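Local coordinates for GCN5-related N-acetyltransferase (Anabaena variabilis, PDB 2OZG), which binds coenzyme A and, as a member of the GCN5-related N-acetyltransferase family, probably transfers acetyl groups to amines, possibly those of aminoglycosides, at residues E313-L318 with Q346-G351. Sequence-based numbering, arbitrary orientation.
Sequences EVQDDL and QLDIKG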
ATOM      1  N   GLU A 313     -27.086 -23.980  37.602  1.00 35.87           N
ATOM      2  CA  GLU A 313     -26.572 -23.283  38.761  1.00 37.49           C
ATOM      3  C   GLU A 313     -25.860 -22.055  38.263  1.00 34.10           C
ATOM      4  O   GLU A 313     -24.811 -22.127  37.656  1.00 29.95           O
ATOM      5  CB  GLU A 313     -25.650 -24.149  39.597  1.00 38.20           C
ATOM      6  CG  GLU A 313     -25.415 -23.552  40.978  1.00 50.32           C
ATOM      7  CD  GLU A 313     -24.789 -24.544  41.894  1.00 59.35           C
ATOM      8  OE1 GLU A 313     -23.731 -25.091  41.528  1.00 65.16           O
ATOM      9  OE2 GLU A 313     -25.368 -24.794  42.969  1.00 71.09           O
ATOM     10  N   VAL A 314     -26.439 -20.901  38.548  1.00 31.49           N
ATOM     11  CA  VAL A 314     -25.916 -19.668  37.987  1.00 31.93           C
ATOM     12  C   VAL A 314     -25.302 -18.727  39.028  1.00 31.54           C
ATOM     13  O   VAL A 314     -25.835 -18.597  40.121  1.00 28.63           O
ATOM     14  CB  VAL A 314     -27.053 -18.892  37.258  1.00 26.23           C
ATOM     15  CG1 VAL A 314     -26.514 -17.644  36.521  1.00 32.35           C
ATOM     16  CG2 VAL A 314     -27.807 -19.807  36.309  1.00 33.11           C
ATOM     17  N   GLN A 315     -24.164 -18.128  38.683  0.50 32.99           N
ATOM     18  CA  GLN A 315     -23.549 -17.095  39.505  0.50 33.57           C
ATOM     19  C   GLN A 315     -23.851 -15.759  38.848  0.50 33.24           C
ATOM     20  O   GLN A 315     -23.784 -15.644  37.634  0.50 31.10           O
ATOM     21  CB  GLN A 315     -22.020 -17.248  39.649  0.50 34.69           C
ATOM     22  CG  GLN A 315     -21.410 -16.073  40.435  0.50 34.56           C
ATOM     23  CD  GLN A 315     -19.910 -16.179  40.744  0.50 40.43           C
ATOM     24  OE1 GLN A 315     -19.351 -17.273  40.911  0.50 41.32           O
ATOM     25  NE2 GLN A 315     -19.263 -15.016  40.864  0.50 42.11           N
ATOM     26  N   ASP A 316     -24.216 -14.769  39.654  1.00 32.36           N
ATOM     27  CA  ASP A 316     -24.406 -13.375  39.179  1.00 31.99           C
ATOM     28  C   ASP A 316     -24.034 -12.507  40.366  1.00 30.63           C
ATOM     29  O   ASP A 316     -24.796 -12.413  41.351  1.00 32.27           O
ATOM     30  CB  ASP A 316     -25.837 -13.091  38.760  1.00 30.36           C
ATOM     31  CG  ASP A 316     -25.996 -11.773  38.060  1.00 34.01           C
ATOM     32  OD1 ASP A 316     -25.203 -10.830  38.282  1.00 35.62           O
ATOM     33  OD2 ASP A 316     -26.939 -11.670  37.253  1.00 32.05           O
ATOM     34  N   ASP A 317     -22.894 -11.854  40.257  1.00 30.34           N
ATOM     35  CA  ASP A 317     -22.374 -11.036  41.331  1.00 37.55           C
ATOM     36  C   ASP A 317     -23.011  -9.628  41.386  1.00 38.07           C
ATOM     37  O   ASP A 317     -22.726  -8.869  42.310  1.00 42.44           O
ATOM     38  CB  ASP A 317     -20.855 -10.906  41.175  1.00 38.05           C
ATOM     39  CG  ASP A 317     -20.452 -10.091  39.933  1.00 51.41           C
ATOM     40  OD1 ASP A 317     -21.204 -10.115  38.927  1.00 75.58           O
ATOM     41  OD2 ASP A 317     -19.365  -9.458  39.934  1.00 63.47           O
ATOM     42  N   LEU A 318     -23.836  -9.274  40.390  1.00 36.44           N
ATOM     43  CA  LEU A 318     -24.470  -7.950  40.321  1.00 34.31           C
ATOM     44  C   LEU A 318     -25.943  -7.992  40.682  1.00 35.58           C
ATOM     45  O   LEU A 318     -26.408  -7.206  41.490  1.00 35.91           O
ATOM     46  CB  LEU A 318     -24.328  -7.372  38.915  1.00 33.47           C
ATOM     47  CG  LEU A 318     -24.875  -5.946  38.717  1.00 33.43           C
ATOM     48  CD1 LEU A 318     -24.120  -4.973  39.621  1.00 37.88           C
ATOM     49  CD2 LEU A 318     -24.820  -5.489  37.273  1.00 37.44           C
ATOM     50  N   GLN A 346     -23.238 -25.755  35.800  1.00 29.17           N
ATOM     51  CA  GLN A 346     -22.859 -24.538  36.508  1.00 31.59           C
ATOM     52  C   GLN A 346     -22.144 -23.560  35.639  1.00 32.37           C
ATOM     53  O   GLN A 346     -21.237 -23.926  34.900  1.00 31.71           O
ATOM     54  CB  GLN A 346     -21.899 -24.898  37.626  1.00 34.44           C
ATOM     55  CG  GLN A 346     -22.403 -26.124  38.404  1.00 38.16           C
ATOM     56  CD  GLN A 346     -21.233 -27.057  38.762  1.00 56.77           C
ATOM     57  OE1 GLN A 346     -20.998 -28.060  38.080  1.00 57.65           O
ATOM     58  NE2 GLN A 346     -20.455 -26.673  39.765  1.00 61.72           N
ATOM     59  N   LEU A 347     -22.517 -22.296  35.774  1.00 31.77           N
ATOM     60  CA  LEU A 347     -21.909 -21.267  34.993  1.00 31.36           C
ATOM     61  C   LEU A 347     -22.197 -19.901  35.588  1.00 32.86           C
ATOM     62  O   LEU A 347     -23.083 -19.705  36.405  1.00 29.09           O
ATOM     63  CB  LEU A 347     -22.428 -21.323  33.541  1.00 31.40           C
ATOM     64  CG  LEU A 347     -23.898 -21.556  33.275  1.00 38.71           C
ATOM     65  CD1 LEU A 347     -24.842 -20.796  34.105  1.00 45.63           C
ATOM     66  CD2 LEU A 347     -24.203 -21.298  31.797  1.00 36.61           C
ATOM     67  N   ASP A 348     -21.392 -18.956  35.156  1.00 31.93           N
ATOM     68  CA  ASP A 348     -21.573 -17.583  35.499  1.00 33.23           C
ATOM     69  C   ASP A 348     -22.609 -17.042  34.537  1.00 31.75           C
ATOM     70  O   ASP A 348     -22.798 -17.588  33.451  1.00 30.34           O
ATOM     71  CB  ASP A 348     -20.237 -16.857  35.257  1.00 34.70           C
ATOM     72  CG  ASP A 348     -20.301 -15.405  35.641  1.00 44.12           C
ATOM     73  OD1 ASP A 348     -20.420 -15.153  36.857  1.00 38.65           O
ATOM     74  OD2 ASP A 348     -20.247 -14.532  34.718  1.00 37.00           O
ATOM     75  N   ILE A 349     -23.224 -15.924  34.904  1.00 29.64           N
ATOM     76  CA  ILE A 349     -24.196 -15.272  34.049  1.00 30.10           C
ATOM     77  C   ILE A 349     -23.618 -14.996  32.626  1.00 30.25           C
ATOM     78  O   ILE A 349     -24.363 -14.976  31.636  1.00 31.32           O
ATOM     79  CB  ILE A 349     -24.733 -13.995  34.775  1.00 31.29           C
ATOM     80  CG1 ILE A 349     -26.034 -13.535  34.157  1.00 31.41           C
ATOM     81  CG2 ILE A 349     -23.702 -12.837  34.792  1.00 32.97           C
ATOM     82  CD1 ILE A 349     -27.196 -14.508  34.459  1.00 32.46           C
ATOM     83  N   LYS A 350     -22.280 -14.856  32.506  1.00 33.00           N
ATOM     84  CA  LYS A 350     -21.635 -14.663  31.216  1.00 31.59           C
ATOM     85  C   LYS A 350     -21.673 -15.887  30.355  1.00 36.29           C
ATOM     86  O   LYS A 350     -21.911 -15.767  29.146  1.00 33.51           O
ATOM     87  CB  LYS A 350     -20.198 -14.189  31.305  1.00 33.44           C
ATOM     88  CG  LYS A 350     -20.087 -12.834  31.984  1.00 32.64           C
ATOM     89  CD  LYS A 350     -18.717 -12.218  31.924  1.00 32.04           C
ATOM     90  CE  LYS A 350     -17.561 -13.031  32.525  1.00 34.21           C
ATOM     91  NZ  LYS A 350     -17.713 -13.360  33.939  1.00 40.24           N
ATOM     92  N   GLY A 351     -21.430 -17.060  30.972  1.00 35.42           N
ATOM     93  CA  GLY A 351     -21.494 -18.314  30.258  1.00 35.50           C
ATOM     94  C   GLY A 351     -22.900 -18.531  29.719  1.00 35.39           C
ATOM     95  O   GLY A 351     -23.083 -19.040  28.622  1.00 36.70           O
TER
HETATM   96  O   HOH W   1     -21.145 -12.821  38.363  1.00 49.65           O
HETATM   97  O   HOH W   2     -20.611 -11.481  35.779  1.00 54.17           O
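Val314 and Leu347 lie side by side on the buried face of two parallel strands, pointing the same way, with Val314 CG2 3.8 Å from Leu347 CD1. CG1 of Val314, anti to the backbone N (chi1 -174°), turns instead to Ile349 CD1. Pairing is parallel by two tests: the strand directions differ by 21°, and Leu347 bonds through N to Glu313 O and through O to Gln315 N, thus to both neighbours of Val314. Ile349 N extends this ladder to Gln315 O at 2.8 Å, although it already belongs to the helix. Ile349 CG1 also packs 3.7 Å from Asp316 OD2, an oxygen salt-bridged to Arg289. On the other face the Gln315 side chain crosses that of Asp348, with Gln315 CG 3.8 Å from Asp348 OD1 in the conformer given. Asp348 OD2 receives Lys350 N (3.0 Å) and Lys350 NZ (2.9 Å) from opposite faces of the carboxylate plane, a helix N-cap bond and a salt bridge on one oxygen. Water 1 accepts from Asp317 N and lies 2.9 Å from Asp348 OD1, to which it can donate. An alanine in place of Asp348 would probably leave the first turn uncapped, Lys350 NZ without this salt-bridge mate and water 1 without its Asp348 partner. This is a parallel strand pair inside a mixed sheet, passing directly into an N-capped helix, within the sterol carrier protein-like domain.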